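Local coordinates for beta-amyloid-like protein (Caenorhabditis elegans, PDB 3K6B) that is an amyloid precursor protein homologue whose E2 domain binds a sulfated glucose and probably recognises heparin-like glycosaminoglycans, at residues A9-E14 with Q96-E101; R24-H29 with E78-M83; D140-L145 with D207-D212. One frame throughout, in Å; residues are numbered along the deposited sequence.

Interaction 1: A9-E14 with Q96-E101; sequences ANWTNE and QAMLNE. With GU4 (2,3,4,6-tetra-O-sulfonato-alpha-D-glucopyranose), chain B.
Trp11 and Met98 lie at the closest backbone approach, 7.2 Å from CA to CA, where the non-helical segment 9-14 passes beside a turn of helix 55-119. This is a lead-in to the first long helix of the all-helical E2 domain, laid against the next long helix, and it illustrates how a few side chains can fasten a surface loop to a helix flank. Met98 carries the helix side. Its CG lies alongside Trp11 CB at 3.8 Å, and the bend at chi2 turns the sulfur beyond it; the terminal methyl CE is modelled too close to the loop backbone for its exact place to be trusted. The indole leaves its backbone with CG anti to the carbonyl carbon (chi1 -66°), a setting that brings the six-membered ring to the helix, where CZ3 lies obliquely 4.4 Å from Ala97 CB, a light apolar touch. Trp11 also rests on Arg94, whose guanidinium forms a salt bridge with Glu14.

No hydrogen bond joins the two segments, and the loop keeps its shape partly through bonds of its own. Thr12 OG1 donates to Asn10 OD1 over 2.6 Å, arriving from above the amide plane, and Glu14 N makes a weak bond back to Trp11 O. Asn13 occupies the N-cap position of helix 14-53 without capping it by its side chain. Its amide serves the bound sugar instead: Asn13 ND2 donates to sulfate oxygen O22 of the tetrasulfated glucose at 3.2 Å, with an N-H...O angle of 150°.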
loop_
_atom_site.group_PDB
_atom_site.type_symbol
_atom_site.label_atom_id
_atom_site.label_comp_id
_atom_site.label_asym_id
_atom_site.label_seq_id
_atom_site.Cartn_x
_atom_site.Cartn_y
_atom_site.Cartn_z
ATOM N N ALA A 9 -9.121 7.746 14.134
ATOM C CA ALA A 9 -9.169 6.653 15.100
ATOM C C ALA A 9 -10.120 5.468 14.817
ATOM O O ALA A 9 -10.344 4.656 15.707
ATOM C CB ALA A 9 -9.433 7.207 16.489
ATOM N N ASN A 10 -10.705 5.349 13.626
ATOM C CA ASN A 10 -11.547 4.170 13.389
ATOM C C ASN A 10 -10.699 3.327 12.447
ATOM O O ASN A 10 -10.732 2.113 12.502
ATOM C CB ASN A 10 -12.895 4.536 12.724
ATOM C CG ASN A 10 -13.908 3.370 12.746
ATOM O OD1 ASN A 10 -13.525 2.203 12.853
ATOM N ND2 ASN A 10 -15.212 3.699 12.625
ATOM N N TRP A 11 -9.933 3.995 11.594
ATOM C CA TRP A 11 -9.084 3.288 10.648
ATOM C C TRP A 11 -9.855 2.293 9.768
ATOM O O TRP A 11 -9.307 1.754 8.807
ATOM C CB TRP A 11 -7.925 2.581 11.383
ATOM C CG TRP A 11 -6.952 3.566 12.019
ATOM C CD1 TRP A 11 -7.003 4.932 11.955
ATOM C CD2 TRP A 11 -5.770 3.253 12.768
ATOM N NE1 TRP A 11 -5.926 5.488 12.611
ATOM C CE2 TRP A 11 -5.152 4.479 13.118
ATOM C CE3 TRP A 11 -5.169 2.059 13.176
ATOM C CZ2 TRP A 11 -3.964 4.538 13.855
ATOM C CZ3 TRP A 11 -3.995 2.124 13.907
ATOM C CH2 TRP A 11 -3.404 3.350 14.236
ATOM N N THR A 12 -11.132 2.099 10.098
ATOM C CA THR A 12 -12.044 1.205 9.382
ATOM C C THR A 12 -12.147 1.552 7.902
ATOM O O THR A 12 -12.404 0.684 7.082
ATOM C CB THR A 12 -13.478 1.222 10.055
ATOM O OG1 THR A 12 -13.500 0.272 11.123
ATOM C CG2 THR A 12 -14.579 0.849 9.087
ATOM N N ASN A 13 -11.955 2.813 7.555
ATOM C CA ASN A 13 -12.017 3.208 6.157
ATOM C C ASN A 13 -10.726 3.912 5.816
ATOM O O ASN A 13 -10.755 5.028 5.320
ATOM C CB ASN A 13 -13.188 4.154 5.900
ATOM C CG ASN A 13 -14.536 3.468 6.044
ATOM O OD1 ASN A 13 -15.127 3.432 7.129
ATOM N ND2 ASN A 13 -15.019 2.899 4.945
ATOM N N GLU A 14 -9.597 3.257 6.105
ATOM C CA GLU A 14 -8.284 3.801 5.829
ATOM C C GLU A 14 -8.058 4.058 4.338
ATOM O O GLU A 14 -7.552 5.114 3.980
ATOM C CB GLU A 14 -7.199 2.867 6.390
ATOM C CG GLU A 14 -5.768 3.290 6.077
ATOM C CD GLU A 14 -5.417 4.647 6.665
ATOM O OE1 GLU A 14 -6.114 5.070 7.611
ATOM O OE2 GLU A 14 -4.443 5.283 6.197
ATOM N N GLN A 96 -1.552 -2.561 7.893
ATOM C CA GLN A 96 -1.020 -3.791 8.498
ATOM C C GLN A 96 -1.736 -4.061 9.830
ATOM O O GLN A 96 -2.203 -5.170 10.099
ATOM C CB GLN A 96 0.482 -3.669 8.761
ATOM C CG GLN A 96 1.345 -4.606 7.950
ATOM C CD GLN A 96 2.252 -3.859 6.969
ATOM O OE1 GLN A 96 1.919 -3.715 5.787
ATOM N NE2 GLN A 96 3.401 -3.371 7.460
ATOM N N ALA A 97 -1.813 -3.023 10.655
ATOM C CA ALA A 97 -2.468 -3.090 11.959
ATOM C C ALA A 97 -3.922 -3.548 11.837
ATOM O O ALA A 97 -4.372 -4.403 12.598
ATOM C CB ALA A 97 -2.421 -1.729 12.618
ATOM N N MET A 98 -4.650 -2.964 10.885
ATOM C CA MET A 98 -6.047 -3.295 10.652
ATOM C C MET A 98 -6.193 -4.676 10.053
ATOM O O MET A 98 -7.153 -5.372 10.370
ATOM C CB MET A 98 -6.696 -2.248 9.745
ATOM C CG MET A 98 -7.309 -1.105 10.527
ATOM S SD MET A 98 -8.681 -1.730 11.495
ATOM C CE MET A 98 -9.214 -0.249 12.346
ATOM N N LEU A 99 -5.248 -5.077 9.198
ATOM C CA LEU A 99 -5.275 -6.410 8.581
ATOM C C LEU A 99 -5.051 -7.427 9.684
ATOM O O LEU A 99 -5.714 -8.459 9.761
ATOM C CB LEU A 99 -4.161 -6.573 7.539
ATOM C CG LEU A 99 -4.476 -6.249 6.073
ATOM C CD1 LEU A 99 -3.186 -6.180 5.307
ATOM C CD2 LEU A 99 -5.406 -7.279 5.453
ATOM N N ASN A 100 -4.099 -7.122 10.548
ATOM C CA ASN A 100 -3.810 -8.025 11.636
ATOM C C ASN A 100 -5.048 -8.274 12.471
ATOM O O ASN A 100 -5.332 -9.394 12.878
ATOM C CB ASN A 100 -2.699 -7.465 12.503
ATOM C CG ASN A 100 -1.349 -7.790 11.960
ATOM O OD1 ASN A 100 -1.115 -8.902 11.496
ATOM N ND2 ASN A 100 -0.441 -6.832 12.019
ATOM N N GLU A 101 -5.791 -7.214 12.726
ATOM C CA GLU A 101 -7.007 -7.319 13.506
ATOM C C GLU A 101 -7.962 -8.324 12.875
ATOM O O GLU A 101 -8.534 -9.160 13.567
ATOM C CB GLU A 101 -7.668 -5.953 13.577
ATOM C CG GLU A 101 -8.868 -5.866 14.495
ATOM C CD GLU A 101 -9.515 -4.496 14.410
ATOM O OE1 GLU A 101 -10.092 -4.184 13.344
ATOM O OE2 GLU A 101 -9.425 -3.729 15.396
HETATM O O1 GU4 B . -11.435 -1.642 -2.730
HETATM C C1 GU4 B . -10.431 -1.050 -2.000
HETATM O O5 GU4 B . -11.044 -0.367 -0.869
HETATM C C5 GU4 B . -11.890 -1.274 -0.115
HETATM C C6 GU4 B . -12.446 -0.504 1.113
HETATM O O6 GU4 B . -11.466 0.161 1.990
HETATM S S6 GU4 B . -11.977 1.133 3.061
HETATM O O22 GU4 B . -13.051 2.009 2.534
HETATM O O23 GU4 B . -10.871 2.066 3.385
HETATM O O21 GU4 B . -12.300 0.266 4.252
HETATM C C4 GU4 B . -11.101 -2.544 0.422
HETATM O O4 GU4 B . -11.996 -3.513 0.993
HETATM S S4 GU4 B . -11.715 -3.887 2.432
HETATM O O25 GU4 B . -12.891 -4.743 2.828
HETATM O O26 GU4 B . -10.416 -4.656 2.489
HETATM O O24 GU4 B . -11.609 -2.687 3.361
HETATM C C3 GU4 B . -10.225 -3.226 -0.699
HETATM O O3 GU4 B . -9.298 -4.184 -0.139
HETATM S S3 GU4 B . -9.612 -5.613 -0.579
HETATM O O28 GU4 B . -9.096 -5.792 -1.989
HETATM O O29 GU4 B . -8.896 -6.553 0.330
HETATM O O27 GU4 B . -11.078 -5.941 -0.418
HETATM C C2 GU4 B . -9.455 -2.164 -1.515
HETATM O O2 GU4 B . -8.808 -2.810 -2.600
HETATM S S2 GU4 B . -7.354 -2.444 -2.665
HETATM O O11 GU4 B . -6.840 -3.020 -3.929
HETATM O O12 GU4 B . -7.198 -0.977 -2.893
HETATM O O10 GU4 B . -6.749 -3.084 -1.431
#

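Interaction 2: R24-H29 with E78-M83; sequences RMDEKH and EEHKRM
His29 and His80 stack across two antiparallel helices, the N-terminal coiled-coil pair of the E2 domain. Locally the axes run at 176° to one another and 11.2 Å apart, and the contact is a worked example of aromatic packing between the arms of a helical hairpin, helix 14-53 and helix 55-119.

The His80 side chain can be followed outward across this gap. Its CB sits over one face of the His29 ring, 3.8 Å from the centroid, in a CH-pi contact. CG stands anti to the backbone N (chi1 177°), a torsion that carries the imidazole across toward the facing helix and places CG itself above the middle of the His29 ring. From there the two edges of the imidazole part: ND1 runs out over the periphery of the His29 ring, while CD2 lies 3.8 Å from His29 CG. The rings are thus offset-stacked, with centroids 4.2 Å apart and planes only 9° from parallel. With an alanine at His29, His80 would probably lose its stacking partner and its imidazole would be freer to turn about chi2.

The tip, NE2, has moved beyond the stack. Met25 CE lies obliquely beside it at 4.0 Å, the methyl being turned there by a bend at chi3. Before that bend, Met25 SD packs against Met83 CB at 4.1 Å, adding an apolar touch one turn farther along. Asp26 comes to the same nitrogen at the ring's edge, its carboxylate plane turned away from that of the imidazole; if His80 were protonated, this carboxylate would probably steady the charge. No hydrogen bond is made, with Asp26 OD1 near the imidazole plane and 3.6 Å from His80 NE2.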
loop_
_atom_site.group_PDB
_atom_site.type_symbol
_atom_site.label_atom_id
_atom_site.label_comp_id
_atom_site.label_asym_id
_atom_site.label_seq_id
_atom_site.Cartn_x
_atom_site.Cartn_y
_atom_site.Cartn_z
ATOM N N ARG A 24 -5.429 15.550 -1.496
ATOM C CA ARG A 24 -5.227 16.859 -0.900
ATOM C C ARG A 24 -3.748 17.248 -0.923
ATOM O O ARG A 24 -3.398 18.421 -1.041
ATOM C CB ARG A 24 -5.751 16.841 0.535
ATOM C CG ARG A 24 -7.111 16.187 0.588
ATOM C CD ARG A 24 -8.027 16.659 1.738
ATOM N NE ARG A 24 -8.343 15.569 2.658
ATOM C CZ ARG A 24 -7.536 15.201 3.644
ATOM N NH1 ARG A 24 -6.394 15.855 3.820
ATOM N NH2 ARG A 24 -7.829 14.171 4.430
ATOM N N MET A 25 -2.881 16.250 -0.791
ATOM C CA MET A 25 -1.442 16.467 -0.843
ATOM C C MET A 25 -1.048 16.664 -2.300
ATOM O O MET A 25 -0.425 17.665 -2.651
ATOM C CB MET A 25 -0.688 15.260 -0.285
ATOM C CG MET A 25 0.811 15.316 -0.557
ATOM S SD MET A 25 1.699 13.899 0.058
ATOM C CE MET A 25 1.435 12.740 -1.294
ATOM N N ASP A 26 -1.422 15.694 -3.136
ATOM C CA ASP A 26 -1.128 15.724 -4.569
ATOM C C ASP A 26 -1.557 17.035 -5.194
ATOM O O ASP A 26 -0.811 17.637 -5.967
ATOM C CB ASP A 26 -1.840 14.583 -5.296
ATOM C CG ASP A 26 -0.986 13.327 -5.395
ATOM O OD1 ASP A 26 0.167 13.334 -4.859
ATOM O OD2 ASP A 26 -1.478 12.348 -6.024
ATOM N N GLU A 27 -2.764 17.473 -4.850
ATOM C CA GLU A 27 -3.315 18.718 -5.369
ATOM C C GLU A 27 -2.565 19.937 -4.839
ATOM O O GLU A 27 -2.244 20.869 -5.579
ATOM C CB GLU A 27 -4.779 18.845 -4.984
ATOM C CG GLU A 27 -5.479 19.940 -5.731
ATOM C CD GLU A 27 -6.664 20.476 -4.970
ATOM O OE1 GLU A 27 -7.594 19.685 -4.676
ATOM O OE2 GLU A 27 -6.665 21.690 -4.657
ATOM N N LYS A 28 -2.296 19.936 -3.546
ATOM C CA LYS A 28 -1.577 21.038 -2.952
ATOM C C LYS A 28 -0.223 21.174 -3.655
ATOM O O LYS A 28 0.285 22.275 -3.835
ATOM C CB LYS A 28 -1.411 20.779 -1.454
ATOM C CG LYS A 28 -1.048 21.962 -0.762
ATOM N N HIS A 29 0.357 20.051 -4.056
ATOM C CA HIS A 29 1.638 20.073 -4.748
ATOM C C HIS A 29 1.487 20.683 -6.144
ATOM O O HIS A 29 2.313 21.472 -6.599
ATOM C CB HIS A 29 2.183 18.653 -4.885
ATOM C CG HIS A 29 3.557 18.592 -5.461
ATOM N ND1 HIS A 29 3.895 17.786 -6.531
ATOM C CD2 HIS A 29 4.698 19.257 -5.132
ATOM C CE1 HIS A 29 5.165 17.957 -6.837
ATOM N NE2 HIS A 29 5.676 18.851 -5.998
ATOM N N GLU A 78 11.803 17.437 -3.452
ATOM C CA GLU A 78 12.200 16.781 -2.219
ATOM C C GLU A 78 11.055 16.826 -1.228
ATOM O O GLU A 78 10.636 15.796 -0.689
ATOM C CB GLU A 78 13.387 17.503 -1.613
ATOM C CG GLU A 78 14.668 16.722 -1.595
ATOM C CD GLU A 78 15.823 17.601 -1.140
ATOM O OE1 GLU A 78 15.574 18.536 -0.343
ATOM O OE2 GLU A 78 16.978 17.366 -1.565
ATOM N N GLU A 79 10.560 18.035 -0.996
ATOM C CA GLU A 79 9.476 18.248 -0.063
ATOM C C GLU A 79 8.340 17.261 -0.318
ATOM O O GLU A 79 7.864 16.599 0.612
ATOM C CB GLU A 79 8.981 19.685 -0.189
ATOM C CG GLU A 79 8.551 20.184 1.063
ATOM N N HIS A 80 7.922 17.156 -1.580
ATOM C CA HIS A 80 6.839 16.256 -1.943
ATOM C C HIS A 80 7.226 14.830 -1.618
ATOM O O HIS A 80 6.449 14.104 -1.003
ATOM C CB HIS A 80 6.496 16.375 -3.433
ATOM C CG HIS A 80 5.424 15.415 -3.899
ATOM N ND1 HIS A 80 5.672 14.416 -4.825
ATOM C CD2 HIS A 80 4.113 15.308 -3.589
ATOM C CE1 HIS A 80 4.564 13.742 -5.058
ATOM N NE2 HIS A 80 3.595 14.260 -4.321
ATOM N N LYS A 81 8.433 14.435 -2.008
ATOM C CA LYS A 81 8.889 13.079 -1.759
ATOM C C LYS A 81 8.929 12.793 -0.265
ATOM O O LYS A 81 8.651 11.667 0.165
ATOM C CB LYS A 81 10.274 12.860 -2.363
ATOM C CG LYS A 81 10.675 11.515 -2.186
ATOM N N ARG A 82 9.273 13.817 0.517
ATOM C CA ARG A 82 9.353 13.680 1.958
ATOM C C ARG A 82 7.957 13.452 2.493
ATOM O O ARG A 82 7.712 12.462 3.178
ATOM C CB ARG A 82 9.973 14.936 2.590
ATOM C CG ARG A 82 9.884 15.016 4.133
ATOM C CD ARG A 82 8.854 16.076 4.553
ATOM N NE ARG A 82 8.397 15.971 5.948
ATOM C CZ ARG A 82 7.362 16.651 6.449
ATOM N NH1 ARG A 82 6.674 17.483 5.674
ATOM N NH2 ARG A 82 7.001 16.500 7.723
ATOM N N MET A 83 7.044 14.368 2.172
ATOM C CA MET A 83 5.653 14.267 2.613
ATOM C C MET A 83 4.978 12.982 2.147
ATOM O O MET A 83 4.192 12.386 2.871
ATOM C CB MET A 83 4.848 15.453 2.096
ATOM C CG MET A 83 5.185 16.773 2.768
ATOM S SD MET A 83 3.914 18.021 2.428
ATOM C CE MET A 83 4.767 19.554 2.895
#

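Interaction 3: D140-L145 with D207-D212; sequences DRMHTL and DEVSPD. With GU4 (2,3,4,6-tetra-O-sulfonato-alpha-D-glucopyranose), chain B.
Met142 and Val209 carry the apolar part of this contact, their side chains crossing at about a right angle where helix 195-209 ends against helix 123-154. The methionine runs out past a single methyl, Val209 CG1, which lies 3.4 Å from Met142 CB and stays beside CG and SD as well. A bend at chi3 then turns Met142 CE away from the valine and toward the sulfates of the bound sugar.

Around the Arg141 guanidinium the contacts are van der Waals, and no hydrogen bond joins the segments. Ser210, the first residue to leave the helix, sets its CB 3.7 Å from Arg141 NH1, and its carbonyl O lies at the edge of the guanidinium, in plane. Leu145 CD1 packs over one face of that same guanidinium and touches Ser210 OG at 3.7 Å.

The ligand adds a third kind of interaction. His143, on the turn beside Met142, donates from NE2 to sulfate oxygen O10, although the modelled length is too short to be trusted. His15, Asp16 and Asn13 bind the same sugar, so this helix supplies one wall of a sulfate-binding site between E2 helices, consistent with glycosaminoglycan recognition.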
loop_
_atom_site.group_PDB
_atom_site.type_symbol
_atom_site.label_atom_id
_atom_site.label_comp_id
_atom_site.label_asym_id
_atom_site.label_seq_id
_atom_site.Cartn_x
_atom_site.Cartn_y
_atom_site.Cartn_z
ATOM N N ASP A 140 -3.425 -10.003 3.155
ATOM C CA ASP A 140 -2.127 -9.562 3.653
ATOM C C ASP A 140 -1.075 -9.826 2.586
ATOM O O ASP A 140 -0.165 -9.038 2.408
ATOM C CB ASP A 140 -1.794 -10.314 4.941
ATOM C CG ASP A 140 -0.530 -9.815 5.604
ATOM O OD1 ASP A 140 -0.003 -8.768 5.191
ATOM O OD2 ASP A 140 -0.065 -10.484 6.547
ATOM N N ARG A 141 -1.200 -10.943 1.882
ATOM C CA ARG A 141 -0.279 -11.261 0.802
ATOM C C ARG A 141 -0.474 -10.275 -0.363
ATOM O O ARG A 141 0.479 -9.690 -0.845
ATOM C CB ARG A 141 -0.508 -12.719 0.346
ATOM C CG ARG A 141 0.284 -13.186 -0.881
ATOM C CD ARG A 141 0.169 -14.699 -1.002
ATOM N NE ARG A 141 0.962 -15.244 -2.097
ATOM C CZ ARG A 141 0.687 -15.087 -3.389
ATOM N NH1 ARG A 141 -0.376 -14.392 -3.769
ATOM N NH2 ARG A 141 1.481 -15.631 -4.305
ATOM N N MET A 142 -1.721 -10.088 -0.792
ATOM C CA MET A 142 -2.060 -9.186 -1.904
ATOM C C MET A 142 -1.590 -7.745 -1.720
ATOM O O MET A 142 -1.169 -7.078 -2.675
ATOM C CB MET A 142 -3.566 -9.173 -2.152
ATOM C CG MET A 142 -4.022 -7.983 -2.974
ATOM S SD MET A 142 -5.817 -7.604 -2.777
ATOM C CE MET A 142 -5.763 -5.976 -1.857
ATOM N N HIS A 143 -1.698 -7.252 -0.495
ATOM C CA HIS A 143 -1.239 -5.907 -0.239
ATOM C C HIS A 143 0.257 -5.856 -0.202
ATOM O O HIS A 143 0.856 -4.905 -0.681
ATOM C CB HIS A 143 -1.863 -5.347 1.038
ATOM C CG HIS A 143 -3.091 -4.556 0.769
ATOM N ND1 HIS A 143 -3.969 -4.148 1.748
ATOM C CD2 HIS A 143 -3.599 -4.088 -0.400
ATOM C CE1 HIS A 143 -4.962 -3.469 1.199
ATOM N NE2 HIS A 143 -4.756 -3.419 -0.108
ATOM N N THR A 144 0.877 -6.880 0.360
ATOM C CA THR A 144 2.329 -6.928 0.445
ATOM C C THR A 144 2.877 -6.971 -0.964
ATOM O O THR A 144 3.490 -6.013 -1.418
ATOM C CB THR A 144 2.780 -8.165 1.215
ATOM O OG1 THR A 144 2.112 -8.192 2.484
ATOM C CG2 THR A 144 4.281 -8.151 1.429
ATOM N N LEU A 145 2.621 -8.061 -1.669
ATOM C CA LEU A 145 3.083 -8.160 -3.028
ATOM C C LEU A 145 2.862 -6.848 -3.768
ATOM O O LEU A 145 3.768 -6.384 -4.459
ATOM C CB LEU A 145 2.351 -9.274 -3.752
ATOM C CG LEU A 145 2.867 -10.682 -3.476
ATOM C CD1 LEU A 145 1.894 -11.699 -4.038
ATOM C CD2 LEU A 145 4.255 -10.837 -4.088
ATOM N N ASP A 207 -6.436 -17.029 -6.528
ATOM C CA ASP A 207 -6.483 -16.810 -7.973
ATOM C C ASP A 207 -7.162 -15.492 -8.335
ATOM O O ASP A 207 -6.741 -14.808 -9.266
ATOM C CB ASP A 207 -7.222 -17.945 -8.673
ATOM C CG ASP A 207 -6.340 -19.153 -8.911
ATOM O OD1 ASP A 207 -5.130 -18.956 -9.125
ATOM O OD2 ASP A 207 -6.843 -20.296 -8.908
ATOM N N GLU A 208 -8.215 -15.143 -7.602
ATOM C CA GLU A 208 -8.964 -13.909 -7.844
ATOM C C GLU A 208 -8.249 -12.642 -7.386
ATOM O O GLU A 208 -8.062 -11.689 -8.145
ATOM C CB GLU A 208 -10.305 -13.943 -7.110
ATOM C CG GLU A 208 -11.351 -14.930 -7.606
ATOM C CD GLU A 208 -12.663 -14.784 -6.835
ATOM O OE1 GLU A 208 -13.301 -13.707 -6.919
ATOM O OE2 GLU A 208 -13.055 -15.739 -6.131
ATOM N N VAL A 209 -7.869 -12.647 -6.119
ATOM C CA VAL A 209 -7.239 -11.507 -5.474
ATOM C C VAL A 209 -5.816 -11.130 -5.861
ATOM O O VAL A 209 -5.520 -9.951 -6.074
ATOM C CB VAL A 209 -7.340 -11.680 -3.957
ATOM C CG1 VAL A 209 -6.448 -10.689 -3.252
ATOM C CG2 VAL A 209 -8.806 -11.490 -3.532
ATOM N N SER A 210 -4.932 -12.114 -5.951
ATOM C CA SER A 210 -3.546 -11.841 -6.315
ATOM C C SER A 210 -3.070 -12.901 -7.327
ATOM O O SER A 210 -2.280 -13.786 -6.980
ATOM C CB SER A 210 -2.680 -11.856 -5.046
ATOM O OG SER A 210 -1.543 -11.019 -5.177
ATOM N N PRO A 211 -3.543 -12.805 -8.597
ATOM C CA PRO A 211 -3.256 -13.685 -9.751
ATOM C C PRO A 211 -1.804 -14.085 -10.074
ATOM O O PRO A 211 -1.108 -14.654 -9.219
ATOM C CB PRO A 211 -3.926 -12.961 -10.928
ATOM C CG PRO A 211 -3.973 -11.522 -10.474
ATOM C CD PRO A 211 -4.359 -11.653 -9.029
ATOM N N ASP A 212 -1.359 -13.805 -11.306
ATOM C CA ASP A 212 -0.010 -14.193 -11.743
ATOM C C ASP A 212 0.754 -13.129 -12.523
ATOM O O ASP A 212 1.848 -12.747 -12.108
ATOM C CB ASP A 212 -0.085 -15.469 -12.579
HETATM O O1 GU4 B . -11.435 -1.642 -2.730
HETATM C C1 GU4 B . -10.431 -1.050 -2.000
HETATM O O5 GU4 B . -11.044 -0.367 -0.869
HETATM C C5 GU4 B . -11.890 -1.274 -0.115
HETATM C C6 GU4 B . -12.446 -0.504 1.113
HETATM O O6 GU4 B . -11.466 0.161 1.990
HETATM S S6 GU4 B . -11.977 1.133 3.061
HETATM O O22 GU4 B . -13.051 2.009 2.534
HETATM O O23 GU4 B . -10.871 2.066 3.385
HETATM O O21 GU4 B . -12.300 0.266 4.252
HETATM C C4 GU4 B . -11.101 -2.544 0.422
HETATM O O4 GU4 B . -11.996 -3.513 0.993
HETATM S S4 GU4 B . -11.715 -3.887 2.432
HETATM O O25 GU4 B . -12.891 -4.743 2.828
HETATM O O26 GU4 B . -10.416 -4.656 2.489
HETATM O O24 GU4 B . -11.609 -2.687 3.361
HETATM C C3 GU4 B . -10.225 -3.226 -0.699
HETATM O O3 GU4 B . -9.298 -4.184 -0.139
HETATM S S3 GU4 B . -9.612 -5.613 -0.579
HETATM O O28 GU4 B . -9.096 -5.792 -1.989
HETATM O O29 GU4 B . -8.896 -6.553 0.330
HETATM O O27 GU4 B . -11.078 -5.941 -0.418
HETATM C C2 GU4 B . -9.455 -2.164 -1.515
HETATM O O2 GU4 B . -8.808 -2.810 -2.600
HETATM S S2 GU4 B . -7.354 -2.444 -2.665
HETATM O O11 GU4 B . -6.840 -3.020 -3.929
HETATM O O12 GU4 B . -7.198 -0.977 -2.893
HETATM O O10 GU4 B . -6.749 -3.084 -1.431
#

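Overall arrangement
Helix 55-119 is the common element of interactions 1 and 2, whose centres are about 24 Å apart; interaction 2 is nested inside the chain loop that interaction 1 closes. Interaction 3 follows in series, on helix 123-154 and the end of helix 195-209, with its centre about 18 Å from that of interaction 1 and about 29 Å from that of interaction 2. Interactions 1 and 3 meet through Leu99, whose CD1 packs 3.9 Å from Asp140 CA, and both reach the ligand. The hairpin contact thus stands apart, while the sulfated sugar is bound by residues from the start of helix 14-53 and from helix 123-154, brought together by the fold.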